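Local coordinates for annexin B22 (Schistosoma mansoni, PDB 4MDU), which binds acidic phospholipid membranes in a calcium-dependent manner, aggregates liposomes when calcium is present and takes part in worm reproduction and host-parasite interaction, at residues P28-T33 and C356-E361; N55-I60 and Y351-C356; C103-D108 and L315-S320; E296-S301 and I322-I327. All coordinates share one frame; numbering follows the deposited sequence.

In the fold
From the N terminus, the segment 28-33 precedes the first helix of annexin repeat 1 and meets the end of helix 349-358 in contact 1, closing a loop over almost the whole chain. Contact 2 nests inside it, setting helix 56-63 of repeat 1 against the same helix of repeat 4; the two contacts share Cys356. Contact 3 nests within contact 2 and joins helix 96-106 to helix 311-320. Contact 4, inside repeat 4, closes a short loop between helices 290-301 and 324-335; its segments alternate with those of contact 3, so these two cross, while contacts 1 and 2 enclose it. Contacts 1, 2 and 3 thus tie the N-terminal part of the chain to repeat 4.

Contact 1 (P28-T33 and C356-E361); sequences PTIKPT and CVLMGE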
loop_
_atom_site.group_PDB
_atom_site.type_symbol
_atom_site.label_atom_id
_atom_site.label_comp_id
_atom_site.label_asym_id
_atom_site.label_seq_id
_atom_site.Cartn_x
_atom_site.Cartn_y
_atom_site.Cartn_z
ATOM N N PRO B 28 12.395 -4.795 -26.603
ATOM C CA PRO B 28 11.064 -5.394 -26.447
ATOM C C PRO B 28 11.061 -6.873 -26.822
ATOM O O PRO B 28 11.993 -7.335 -27.493
ATOM C CB PRO B 28 10.219 -4.608 -27.455
ATOM C CG PRO B 28 11.189 -4.291 -28.553
ATOM C CD PRO B 28 12.556 -4.143 -27.914
ATOM N N THR B 29 10.029 -7.612 -26.419
ATOM C CA THR B 29 9.887 -8.986 -26.921
ATOM C C THR B 29 9.022 -9.026 -28.184
ATOM O O THR B 29 8.980 -10.038 -28.885
ATOM C CB THR B 29 9.270 -9.920 -25.881
ATOM O OG1 THR B 29 8.004 -9.391 -25.467
ATOM C CG2 THR B 29 10.203 -10.056 -24.672
ATOM N N ILE B 30 8.305 -7.938 -28.461
ATOM C CA ILE B 30 7.512 -7.864 -29.692
ATOM C C ILE B 30 7.815 -6.604 -30.502
ATOM O O ILE B 30 7.642 -5.485 -30.021
ATOM C CB ILE B 30 5.978 -7.991 -29.459
ATOM C CG1 ILE B 30 5.629 -9.342 -28.801
ATOM C CG2 ILE B 30 5.220 -7.834 -30.809
ATOM C CD1 ILE B 30 4.165 -9.410 -28.180
ATOM N N LYS B 31 8.273 -6.810 -31.733
ATOM C CA LYS B 31 8.634 -5.724 -32.631
ATOM C C LYS B 31 7.707 -5.794 -33.832
ATOM O O LYS B 31 7.290 -6.885 -34.221
ATOM C CB LYS B 31 10.077 -5.901 -33.125
ATOM C CG LYS B 31 11.163 -5.606 -32.094
ATOM C CD LYS B 31 12.485 -6.287 -32.477
ATOM C CE LYS B 31 13.505 -5.309 -33.036
ATOM N NZ LYS B 31 14.112 -4.450 -31.975
ATOM N N PRO B 32 7.405 -4.637 -34.444
ATOM C CA PRO B 32 6.636 -4.642 -35.690
ATOM C C PRO B 32 7.247 -5.612 -36.689
ATOM O O PRO B 32 8.464 -5.628 -36.890
ATOM C CB PRO B 32 6.760 -3.196 -36.195
ATOM C CG PRO B 32 7.899 -2.599 -35.408
ATOM C CD PRO B 32 7.851 -3.285 -34.079
ATOM N N THR B 33 6.388 -6.426 -37.292
ATOM C CA THR B 33 6.790 -7.448 -38.244
ATOM C C THR B 33 6.906 -6.825 -39.632
ATOM O O THR B 33 5.914 -6.380 -40.205
ATOM C CB THR B 33 5.749 -8.593 -38.277
ATOM O OG1 THR B 33 5.269 -8.855 -36.948
ATOM C CG2 THR B 33 6.354 -9.865 -38.863
ATOM N N CYS B 356 3.344 -16.691 -22.008
ATOM C CA CYS B 356 4.679 -17.164 -22.383
ATOM C C CYS B 356 5.049 -16.700 -23.788
ATOM O O CYS B 356 6.200 -16.358 -24.056
ATOM C CB CYS B 356 4.764 -18.704 -22.271
ATOM S SG CYS B 356 4.693 -19.240 -20.539
ATOM N N VAL B 357 4.070 -16.685 -24.682
ATOM C CA VAL B 357 4.326 -16.309 -26.060
ATOM C C VAL B 357 4.618 -14.806 -26.156
ATOM O O VAL B 357 5.481 -14.390 -26.906
ATOM C CB VAL B 357 3.157 -16.708 -26.953
ATOM C CG1 VAL B 357 3.257 -16.053 -28.341
ATOM C CG2 VAL B 357 3.122 -18.215 -27.072
ATOM N N LEU B 358 3.912 -14.008 -25.365
ATOM C CA LEU B 358 4.201 -12.587 -25.289
ATOM C C LEU B 358 5.686 -12.356 -24.985
ATOM O O LEU B 358 6.295 -11.459 -25.554
ATOM C CB LEU B 358 3.321 -11.901 -24.241
ATOM C CG LEU B 358 1.835 -11.723 -24.554
ATOM C CD1 LEU B 358 1.112 -11.210 -23.315
ATOM C CD2 LEU B 358 1.621 -10.766 -25.729
ATOM N N MET B 359 6.267 -13.160 -24.098
ATOM C CA MET B 359 7.675 -12.975 -23.719
ATOM C C MET B 359 8.633 -13.561 -24.754
ATOM O O MET B 359 9.849 -13.374 -24.665
ATOM C CB MET B 359 7.952 -13.609 -22.358
ATOM C CG MET B 359 7.353 -12.868 -21.167
ATOM S SD MET B 359 7.548 -13.810 -19.622
ATOM C CE MET B 359 6.313 -15.087 -19.830
ATOM N N GLY B 360 8.083 -14.280 -25.728
ATOM C CA GLY B 360 8.894 -14.848 -26.790
ATOM C C GLY B 360 8.969 -16.367 -26.854
ATOM O O GLY B 360 9.494 -16.932 -27.823
ATOM N N GLU B 361 8.457 -17.052 -25.840
ATOM C CA GLU B 361 8.536 -18.513 -25.857
ATOM C C GLU B 361 7.409 -19.136 -26.673
ATOM O O GLU B 361 6.391 -19.533 -26.122
ATOM C CB GLU B 361 8.561 -19.119 -24.445
ATOM C CG GLU B 361 8.890 -20.633 -24.478
ATOM C CD GLU B 361 8.342 -21.406 -23.296
ATOM O OE1 GLU B 361 7.174 -21.176 -22.912
ATOM O OE2 GLU B 361 9.079 -22.263 -22.763
#
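Thr29 grips the C-terminal end of helix 349-358 through one hydrogen bond to that helix: its OG1 donates to Leu358 O over 2.7 Å. The hydroxyl comes in at a C=O...donor angle of 150° and lies 21° off the carbonyl plane. With chi1 at 57°, OG1 sits between the backbone N and carbonyl carbon of Thr29, and from there it faces the end of the helix. A weak second bond links the same OG1 to Ser320 O. Threonine suits the place because its hydroxyl can bind Leu358 O while its methyl CG2 packs against helix 324-335, near Gln325.

Apolar packing continues the contact one residue on. Ile30 reaches over with the long arm of its side chain, and CD1 lies 3.8 Å from Leu358 CD2, the two side chains meeting obliquely. Both residues are buried. Ile30 also touches Ser320 of helix 311-320, to whose backbone its own backbone is hydrogen-bonded, and Leu358 packs on Leu316 of that helix.

Backbone bonds shape the end that Thr29 meets. Glu361 N returns to Cys356 O over 3.0 Å, and Gly360 N to Val357 O over 2.9 Å. Gly360 has a positive phi, where a side chain would press on the carbonyl oxygen of Met359. Arg65 adds a clamp outside the two segments, bonding Thr29 O and Val357 O and so bridging them. The whole is a Schellman motif closing the last helix of the fourth annexin repeat, with the N-terminal extension laid across it and a threonine hydroxyl bound to one of its last carbonyls.

Contact 2 (N55-I60 and Y351-C356); sequences NELAII and YRRTLC
Ile60 and Leu57 of helix 56-63 pack on Thr354 and Arg353 of helix 349-358, a helix-helix contact that joins the first and fourth repeats of the annexin fold. The short helical segments run in roughly the same direction, at an angle of 32°, with their axes 10.3 Å apart at closest approach. The first of them also carries Glu56, a ligand of one calcium site.

Ile60 does most of the work. It is buried and points at the other helix, and its CG2 lies 3.8 Å from Thr354 CA, a close seat against the backbone. Phe98 of helix 96-106 touches both Ile60 and Thr354, covering this buried part of the interface.

Nearer the surface, Leu57 brings CD2 to within 4.0 Å of Arg353 CG. Arginine suits this half-exposed edge because its methylene stem can pack while its charge is used elsewhere: CG stands opposite the backbone N (chi1 -170°), the chain bends at the next two torsions, and the guanidinium reaches a salt bridge with Glu361.

The hydroxyl of Thr354 is satisfied within its own helix, OG1 being hydrogen-bonded to Asp350 O one turn back. That same oxygen is pressed by the isoleucine arm, with Ile60 CG1 only 3.2 Å from Thr354 OG1 and Ile60 CD1 3.5 Å from it.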
loop_
_atom_site.group_PDB
_atom_site.type_symbol
_atom_site.label_atom_id
_atom_site.label_comp_id
_atom_site.label_asym_id
_atom_site.label_seq_id
_atom_site.Cartn_x
_atom_site.Cartn_y
_atom_site.Cartn_z
ATOM N N ASN B 55 -8.406 -24.004 -32.654
ATOM C CA ASN B 55 -6.958 -24.151 -32.584
ATOM C C ASN B 55 -6.335 -23.022 -31.775
ATOM O O ASN B 55 -5.948 -21.993 -32.330
ATOM C CB ASN B 55 -6.349 -24.178 -33.988
ATOM C CG ASN B 55 -4.855 -24.495 -33.974
ATOM O OD1 ASN B 55 -4.232 -24.651 -35.024
ATOM N ND2 ASN B 55 -4.278 -24.604 -32.778
ATOM N N GLU B 56 -6.229 -23.222 -30.465
ATOM C CA GLU B 56 -5.738 -22.173 -29.572
ATOM C C GLU B 56 -4.309 -21.739 -29.881
ATOM O O GLU B 56 -4.017 -20.545 -29.897
ATOM C CB GLU B 56 -5.860 -22.595 -28.107
ATOM C CG GLU B 56 -7.234 -23.143 -27.745
ATOM C CD GLU B 56 -7.341 -24.657 -27.935
ATOM O OE1 GLU B 56 -6.305 -25.355 -27.844
ATOM O OE2 GLU B 56 -8.468 -25.142 -28.172
ATOM N N LEU B 57 -3.425 -22.704 -30.127
ATOM C CA LEU B 57 -2.029 -22.397 -30.432
ATOM C C LEU B 57 -1.889 -21.483 -31.646
ATOM O O LEU B 57 -1.039 -20.591 -31.664
ATOM C CB LEU B 57 -1.204 -23.672 -30.622
ATOM C CG LEU B 57 -1.013 -24.496 -29.346
ATOM C CD1 LEU B 57 -0.176 -25.750 -29.605
ATOM C CD2 LEU B 57 -0.382 -23.651 -28.250
ATOM N N ALA B 58 -2.724 -21.705 -32.654
ATOM C CA ALA B 58 -2.721 -20.861 -33.848
ATOM C C ALA B 58 -3.093 -19.420 -33.509
ATOM O O ALA B 58 -2.455 -18.471 -33.967
ATOM C CB ALA B 58 -3.679 -21.416 -34.893
ATOM N N ILE B 59 -4.138 -19.271 -32.706
ATOM C CA ILE B 59 -4.604 -17.967 -32.303
ATOM C C ILE B 59 -3.519 -17.251 -31.500
ATOM O O ILE B 59 -3.188 -16.096 -31.777
ATOM C CB ILE B 59 -5.897 -18.070 -31.461
ATOM C CG1 ILE B 59 -7.013 -18.723 -32.276
ATOM C CG2 ILE B 59 -6.338 -16.693 -30.963
ATOM C CD1 ILE B 59 -8.402 -18.575 -31.650
ATOM N N ILE B 60 -2.967 -17.944 -30.508
ATOM C CA ILE B 60 -2.004 -17.333 -29.600
ATOM C C ILE B 60 -0.743 -16.931 -30.340
ATOM O O ILE B 60 -0.193 -15.857 -30.105
ATOM C CB ILE B 60 -1.615 -18.277 -28.444
ATOM C CG1 ILE B 60 -2.727 -18.333 -27.403
ATOM C CG2 ILE B 60 -0.335 -17.794 -27.781
ATOM C CD1 ILE B 60 -2.825 -19.655 -26.679
ATOM N N TYR B 351 -4.063 -19.471 -21.107
ATOM C CA TYR B 351 -3.709 -18.197 -20.532
ATOM C C TYR B 351 -2.200 -18.187 -20.286
ATOM O O TYR B 351 -1.483 -17.343 -20.822
ATOM C CB TYR B 351 -4.523 -18.025 -19.243
ATOM C CG TYR B 351 -4.063 -16.965 -18.288
ATOM C CD1 TYR B 351 -3.962 -15.634 -18.683
ATOM C CD2 TYR B 351 -3.790 -17.280 -16.971
ATOM C CE1 TYR B 351 -3.558 -14.665 -17.801
ATOM C CE2 TYR B 351 -3.386 -16.318 -16.076
ATOM C CZ TYR B 351 -3.267 -15.007 -16.500
ATOM O OH TYR B 351 -2.868 -14.032 -15.610
ATOM N N ARG B 352 -1.718 -19.144 -19.499
ATOM C CA ARG B 352 -0.278 -19.290 -19.271
ATOM C C ARG B 352 0.477 -19.271 -20.598
ATOM O O ARG B 352 1.475 -18.557 -20.769
ATOM C CB ARG B 352 0.020 -20.603 -18.530
ATOM C CG ARG B 352 1.460 -21.102 -18.691
ATOM C CD ARG B 352 1.860 -22.027 -17.559
ATOM N NE ARG B 352 1.120 -23.283 -17.592
ATOM C CZ ARG B 352 1.201 -24.217 -16.649
ATOM N NH1 ARG B 352 2.013 -24.034 -15.608
ATOM N NH2 ARG B 352 0.483 -25.335 -16.755
ATOM N N ARG B 353 -0.022 -20.055 -21.543
ATOM C CA ARG B 353 0.621 -20.196 -22.836
ATOM C C ARG B 353 0.668 -18.846 -23.545
ATOM O O ARG B 353 1.691 -18.467 -24.119
ATOM C CB ARG B 353 -0.134 -21.223 -23.676
ATOM C CG ARG B 353 0.570 -21.643 -24.954
ATOM C CD ARG B 353 1.747 -22.596 -24.679
ATOM N NE ARG B 353 2.923 -22.040 -25.314
ATOM C CZ ARG B 353 4.051 -21.713 -24.698
ATOM N NH1 ARG B 353 4.233 -21.942 -23.402
ATOM N NH2 ARG B 353 5.028 -21.197 -25.416
ATOM N N THR B 354 -0.438 -18.116 -23.490
ATOM C CA THR B 354 -0.486 -16.782 -24.081
ATOM C C THR B 354 0.574 -15.869 -23.468
ATOM O O THR B 354 1.304 -15.205 -24.186
ATOM C CB THR B 354 -1.865 -16.126 -23.920
ATOM O OG1 THR B 354 -2.875 -16.955 -24.514
ATOM C CG2 THR B 354 -1.866 -14.751 -24.601
ATOM N N LEU B 355 0.668 -15.849 -22.141
ATOM C CA LEU B 355 1.664 -15.009 -21.475
ATOM C C LEU B 355 3.082 -15.387 -21.896
ATOM O O LEU B 355 3.927 -14.511 -22.110
ATOM C CB LEU B 355 1.534 -15.105 -19.957
ATOM C CG LEU B 355 0.182 -14.722 -19.344
ATOM C CD1 LEU B 355 0.287 -14.721 -17.838
ATOM C CD2 LEU B 355 -0.296 -13.346 -19.841
ATOM N N CYS B 356 3.344 -16.691 -22.008
ATOM C CA CYS B 356 4.679 -17.164 -22.383
ATOM C C CYS B 356 5.049 -16.700 -23.788
ATOM O O CYS B 356 6.200 -16.358 -24.056
ATOM C CB CYS B 356 4.764 -18.704 -22.271
ATOM S SG CYS B 356 4.693 -19.240 -20.539
#

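Contact 3 (C103-D108 and L315-S320); sequences CQLIVD and LLITRS
Ile317 of helix 311-320 meets Gln104 and Leu105 of helix 96-106 at a buried helix-helix junction between repeats 4 and 1 of the annexin fold. Its end methyl CD1 lies 3.7 Å from Gln104 CB. On the other partner, Leu105 CD1 lies 4.1 Å from both Ile317 CG2 and Ile317 CG1, so the methyl sits against both arms of the fork. A beta-branched residue fits here because its longer arm reaches Gln104 with CD1, while CG1 and the short branch CG2 face Leu105.

Gln104 offers only the base of its side chain: CB points at Ile317, but a bend at chi2 (-53°) leads the amide away, keeping the polar end off the apolar patch.

A second shell surrounds these groups. Leu358 of helix 349-358 packs on both Leu105 and Ile317, and Met112 of helix 109-122 on both Gln104 and Ile317, so a third and a fourth helix help to enclose the junction. The backbone of Leu105 is held through its carbonyl by Arg71.

On the other helix, buried Ser320 bends its hydroxyl back to its own helix backbone, OG donating to Ile317 O over 2.6 Å from 37° out of the carbonyl plane.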
loop_
_atom_site.group_PDB
_atom_site.type_symbol
_atom_site.label_atom_id
_atom_site.label_comp_id
_atom_site.label_asym_id
_atom_site.label_seq_id
_atom_site.Cartn_x
_atom_site.Cartn_y
_atom_site.Cartn_z
ATOM N N CYS B 103 -9.181 -10.995 -24.522
ATOM C CA CYS B 103 -9.927 -9.761 -24.606
ATOM C C CYS B 103 -9.023 -8.584 -24.279
ATOM O O CYS B 103 -9.115 -7.555 -24.920
ATOM C CB CYS B 103 -11.176 -9.786 -23.725
ATOM S SG CYS B 103 -12.569 -10.703 -24.462
ATOM N N GLN B 104 -8.134 -8.740 -23.305
ATOM C CA GLN B 104 -7.191 -7.666 -23.007
ATOM C C GLN B 104 -6.359 -7.383 -24.247
ATOM O O GLN B 104 -6.108 -6.238 -24.597
ATOM C CB GLN B 104 -6.301 -8.042 -21.823
ATOM C CG GLN B 104 -7.098 -8.291 -20.556
ATOM C CD GLN B 104 -8.010 -7.128 -20.232
ATOM O OE1 GLN B 104 -7.543 -6.014 -19.971
ATOM N NE2 GLN B 104 -9.323 -7.371 -20.259
ATOM N N LEU B 105 -5.988 -8.453 -24.936
ATOM C CA LEU B 105 -5.134 -8.395 -26.112
ATOM C C LEU B 105 -5.742 -7.782 -27.397
ATOM O O LEU B 105 -5.055 -7.015 -28.077
ATOM C CB LEU B 105 -4.594 -9.808 -26.376
ATOM C CG LEU B 105 -3.238 -10.117 -27.016
ATOM C CD1 LEU B 105 -2.072 -9.242 -26.538
ATOM C CD2 LEU B 105 -2.939 -11.591 -26.781
ATOM N N ILE B 106 -6.984 -8.112 -27.775
ATOM C CA ILE B 106 -7.483 -7.578 -29.059
ATOM C C ILE B 106 -8.093 -6.194 -28.949
ATOM O O ILE B 106 -8.543 -5.642 -29.945
ATOM C CB ILE B 106 -8.552 -8.438 -29.799
ATOM C CG1 ILE B 106 -9.386 -9.203 -28.806
ATOM C CG2 ILE B 106 -7.942 -9.255 -30.965
ATOM C CD1 ILE B 106 -10.152 -8.306 -27.931
ATOM N N VAL B 107 -8.143 -5.662 -27.738
ATOM C CA VAL B 107 -8.649 -4.322 -27.519
ATOM C C VAL B 107 -7.508 -3.317 -27.622
ATOM O O VAL B 107 -6.399 -3.589 -27.166
ATOM C CB VAL B 107 -9.360 -4.240 -26.161
ATOM C CG1 VAL B 107 -9.342 -2.832 -25.634
ATOM C CG2 VAL B 107 -10.791 -4.761 -26.307
ATOM N N ASP B 108 -7.775 -2.171 -28.249
ATOM C CA ASP B 108 -6.774 -1.120 -28.402
ATOM C C ASP B 108 -6.182 -0.800 -27.033
ATOM O O ASP B 108 -6.919 -0.672 -26.040
ATOM C CB ASP B 108 -7.419 0.142 -29.023
ATOM C CG ASP B 108 -6.394 1.161 -29.496
ATOM O OD1 ASP B 108 -5.223 0.775 -29.747
ATOM O OD2 ASP B 108 -6.769 2.355 -29.622
ATOM N N LEU B 315 0.789 -5.844 -17.562
ATOM C CA LEU B 315 2.203 -5.508 -17.649
ATOM C C LEU B 315 2.897 -6.200 -18.814
ATOM O O LEU B 315 3.600 -5.553 -19.599
ATOM C CB LEU B 315 2.906 -5.796 -16.329
ATOM C CG LEU B 315 2.494 -4.789 -15.252
ATOM C CD1 LEU B 315 2.977 -5.238 -13.907
ATOM C CD2 LEU B 315 2.986 -3.335 -15.583
ATOM N N LEU B 316 2.679 -7.505 -18.939
ATOM C CA LEU B 316 3.255 -8.285 -20.035
ATOM C C LEU B 316 2.826 -7.765 -21.415
ATOM O O LEU B 316 3.656 -7.540 -22.300
ATOM C CB LEU B 316 2.858 -9.753 -19.875
ATOM C CG LEU B 316 3.914 -10.661 -19.226
ATOM C CD1 LEU B 316 4.959 -9.852 -18.448
ATOM C CD2 LEU B 316 3.268 -11.738 -18.365
ATOM N N ILE B 317 1.523 -7.605 -21.601
ATOM C CA ILE B 317 0.982 -7.087 -22.852
ATOM C C ILE B 317 1.629 -5.748 -23.212
ATOM O O ILE B 317 2.142 -5.567 -24.321
ATOM C CB ILE B 317 -0.557 -6.924 -22.750
ATOM C CG1 ILE B 317 -1.201 -8.318 -22.597
ATOM C CG2 ILE B 317 -1.127 -6.155 -23.951
ATOM C CD1 ILE B 317 -2.657 -8.288 -22.227
ATOM N N THR B 318 1.643 -4.827 -22.257
ATOM C CA THR B 318 2.126 -3.477 -22.533
ATOM C C THR B 318 3.651 -3.418 -22.696
ATOM O O THR B 318 4.153 -2.796 -23.641
ATOM C CB THR B 318 1.640 -2.438 -21.476
ATOM O OG1 THR B 318 1.931 -2.916 -20.154
ATOM C CG2 THR B 318 0.144 -2.231 -21.594
ATOM N N ARG B 319 4.386 -4.062 -21.792
ATOM C CA ARG B 319 5.849 -3.962 -21.830
ATOM C C ARG B 319 6.446 -4.710 -23.008
ATOM O O ARG B 319 7.576 -4.453 -23.426
ATOM C CB ARG B 319 6.458 -4.459 -20.530
ATOM C CG ARG B 319 6.194 -3.505 -19.398
ATOM C CD ARG B 319 6.891 -2.191 -19.738
ATOM N NE ARG B 319 5.954 -1.107 -19.651
ATOM C CZ ARG B 319 6.243 0.175 -19.817
ATOM N NH1 ARG B 319 7.475 0.593 -20.111
ATOM N NH2 ARG B 319 5.267 1.040 -19.677
ATOM N N SER B 320 5.661 -5.628 -23.552
ATOM C CA SER B 320 6.152 -6.516 -24.589
ATOM C C SER B 320 6.695 -5.745 -25.785
ATOM O O SER B 320 7.700 -6.134 -26.378
ATOM C CB SER B 320 5.053 -7.489 -25.024
ATOM O OG SER B 320 3.966 -6.816 -25.622
#

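Contact 4 (E296-S301 and I322-I327); sequences EWLHDS and IDLQDI
The torsions of both residues set up the meeting of Leu298 and Ile327. In Leu298, chi1 of -76° places CG opposite the carbonyl carbon, and a nearly extended chi2 carries the fork out from helix 290-301. In Ile327, chi1 of -68° sets the branch methyl CG2 opposite the backbone N, where it faces that fork. The result is a methyl-to-methyl contact, Leu298 CD1 lying 3.6 Å from Ile327 CG2, with the two side chains crossing at about a right angle. The same methyl, Leu298 CD1, is 4.5 Å from Leu324 CD1, a looser touch that widens the patch.

The backbones stay well apart, Leu298 CA being 9.2 Å from Ile327 CA. Leucine suits its place because its reach spans most of this gap, and isoleucine because its beta-branch methyl is there to meet it; only side chains bridge the two segments, and all three are buried.

At the backbone of the same leucine, Leu298 O is gripped by two donors of one residue. Ser301 OG reaches it over 2.6 Å, at a C=O...donor angle of 126°, and Ser301 N over 3.0 Å. A serine, small and able to fold its hydroxyl back on the helix, satisfies its own polar group in this buried setting. Met302, a calcium ligand just after this helix, has its side chain about 5 Å from that of Leu298.

Around the pair, Leu315 and Leu316 of helix 311-320 pack on Leu298, and Arg319 on Ile327, while Leu339 of helix 339-346 touches both Leu298 and Leu324; the contact thus sits within the helical core of repeat 4.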
loop_
_atom_site.group_PDB
_atom_site.type_symbol
_atom_site.label_atom_id
_atom_site.label_comp_id
_atom_site.label_asym_id
_atom_site.label_seq_id
_atom_site.Cartn_x
_atom_site.Cartn_y
_atom_site.Cartn_z
ATOM N N GLU B 296 9.976 -5.948 -10.331
ATOM C CA GLU B 296 9.357 -6.048 -9.007
ATOM C C GLU B 296 7.840 -5.967 -9.094
ATOM O O GLU B 296 7.132 -6.672 -8.386
ATOM C CB GLU B 296 9.881 -4.960 -8.067
ATOM C CG GLU B 296 11.373 -5.016 -7.878
ATOM C CD GLU B 296 11.905 -3.785 -7.190
ATOM O OE1 GLU B 296 11.098 -3.070 -6.554
ATOM O OE2 GLU B 296 13.128 -3.532 -7.294
ATOM N N TRP B 297 7.339 -5.098 -9.963
ATOM C CA TRP B 297 5.902 -5.032 -10.172
ATOM C C TRP B 297 5.361 -6.384 -10.632
ATOM O O TRP B 297 4.342 -6.860 -10.142
ATOM C CB TRP B 297 5.556 -3.976 -11.219
ATOM C CG TRP B 297 5.638 -2.564 -10.743
ATOM C CD1 TRP B 297 5.972 -2.127 -9.491
ATOM C CD2 TRP B 297 5.364 -1.386 -11.521
ATOM N NE1 TRP B 297 5.943 -0.746 -9.449
ATOM C CE2 TRP B 297 5.559 -0.268 -10.674
ATOM C CE3 TRP B 297 4.976 -1.172 -12.853
ATOM C CZ2 TRP B 297 5.372 1.045 -11.109
ATOM C CZ3 TRP B 297 4.775 0.137 -13.287
ATOM C CH2 TRP B 297 4.980 1.231 -12.413
ATOM N N LEU B 298 6.035 -6.976 -11.609
ATOM C CA LEU B 298 5.639 -8.281 -12.103
ATOM C C LEU B 298 5.671 -9.325 -10.971
ATOM O O LEU B 298 4.717 -10.077 -10.785
ATOM C CB LEU B 298 6.532 -8.674 -13.280
ATOM C CG LEU B 298 6.195 -7.947 -14.585
ATOM C CD1 LEU B 298 7.327 -8.041 -15.594
ATOM C CD2 LEU B 298 4.907 -8.526 -15.164
ATOM N N HIS B 299 6.756 -9.334 -10.199
ATOM C CA HIS B 299 6.889 -10.231 -9.046
ATOM C C HIS B 299 5.708 -10.081 -8.087
ATOM O O HIS B 299 5.107 -11.064 -7.660
ATOM C CB HIS B 299 8.206 -9.950 -8.302
ATOM C CG HIS B 299 8.489 -10.911 -7.192
ATOM N ND1 HIS B 299 8.990 -12.178 -7.416
ATOM C CD2 HIS B 299 8.337 -10.798 -5.853
ATOM C CE1 HIS B 299 9.138 -12.799 -6.262
ATOM N NE2 HIS B 299 8.745 -11.985 -5.296
ATOM N N ASP B 300 5.358 -8.842 -7.754
ATOM C CA ASP B 300 4.290 -8.642 -6.792
ATOM C C ASP B 300 2.933 -8.979 -7.393
ATOM O O ASP B 300 1.977 -9.244 -6.672
ATOM C CB ASP B 300 4.340 -7.227 -6.220
ATOM C CG ASP B 300 5.625 -6.975 -5.465
ATOM O OD1 ASP B 300 6.347 -7.967 -5.216
ATOM O OD2 ASP B 300 5.926 -5.810 -5.129
ATOM N N SER B 301 2.863 -9.016 -8.719
ATOM C CA SER B 301 1.594 -9.284 -9.381
ATOM C C SER B 301 1.316 -10.782 -9.408
ATOM O O SER B 301 0.202 -11.205 -9.700
ATOM C CB SER B 301 1.620 -8.757 -10.814
ATOM O OG SER B 301 2.265 -9.688 -11.670
ATOM N N ILE B 322 7.742 -2.654 -25.659
ATOM C CA ILE B 322 8.635 -1.569 -25.241
ATOM C C ILE B 322 9.967 -2.056 -24.694
ATOM O O ILE B 322 11.015 -1.856 -25.311
ATOM C CB ILE B 322 7.971 -0.631 -24.212
ATOM C CG1 ILE B 322 6.634 -0.114 -24.768
ATOM C CG2 ILE B 322 8.904 0.555 -23.890
ATOM C CD1 ILE B 322 5.775 0.572 -23.730
ATOM N N ASP B 323 9.939 -2.713 -23.540
ATOM C CA ASP B 323 11.188 -2.989 -22.859
ATOM C C ASP B 323 11.170 -4.318 -22.096
ATOM O O ASP B 323 11.976 -4.532 -21.200
ATOM C CB ASP B 323 11.486 -1.840 -21.890
ATOM C CG ASP B 323 10.276 -1.462 -21.072
ATOM O OD1 ASP B 323 9.268 -2.220 -21.115
ATOM O OD2 ASP B 323 10.313 -0.406 -20.404
ATOM N N LEU B 324 10.235 -5.194 -22.440
ATOM C CA LEU B 324 10.052 -6.415 -21.668
ATOM C C LEU B 324 11.331 -7.297 -21.574
ATOM O O LEU B 324 11.643 -7.803 -20.518
ATOM C CB LEU B 324 8.832 -7.208 -22.161
ATOM C CG LEU B 324 8.609 -8.530 -21.409
ATOM C CD1 LEU B 324 8.462 -8.287 -19.899
ATOM C CD2 LEU B 324 7.382 -9.256 -21.959
ATOM N N GLN B 325 12.076 -7.450 -22.660
ATOM C CA GLN B 325 13.316 -8.218 -22.591
ATOM C C GLN B 325 14.269 -7.700 -21.510
ATOM O O GLN B 325 14.865 -8.486 -20.774
ATOM C CB GLN B 325 14.032 -8.267 -23.933
ATOM C CG GLN B 325 15.230 -9.213 -23.929
ATOM C CD GLN B 325 14.821 -10.666 -23.758
ATOM O OE1 GLN B 325 15.355 -11.380 -22.903
ATOM N NE2 GLN B 325 13.864 -11.111 -24.567
ATOM N N ASP B 326 14.404 -6.384 -21.404
ATOM C CA ASP B 326 15.286 -5.815 -20.402
ATOM C C ASP B 326 14.732 -6.066 -19.017
ATOM O O ASP B 326 15.481 -6.248 -18.055
ATOM C CB ASP B 326 15.500 -4.316 -20.647
ATOM C CG ASP B 326 16.336 -4.054 -21.883
ATOM O OD1 ASP B 326 15.963 -3.191 -22.702
ATOM O OD2 ASP B 326 17.362 -4.741 -22.052
ATOM N N ILE B 327 13.410 -6.072 -18.922
ATOM C CA ILE B 327 12.745 -6.364 -17.665
ATOM C C ILE B 327 12.948 -7.836 -17.289
ATOM O O ILE B 327 13.081 -8.179 -16.114
ATOM C CB ILE B 327 11.236 -6.058 -17.778
ATOM C CG1 ILE B 327 11.008 -4.545 -17.915
ATOM C CG2 ILE B 327 10.462 -6.644 -16.601
ATOM C CD1 ILE B 327 9.645 -4.184 -18.488
#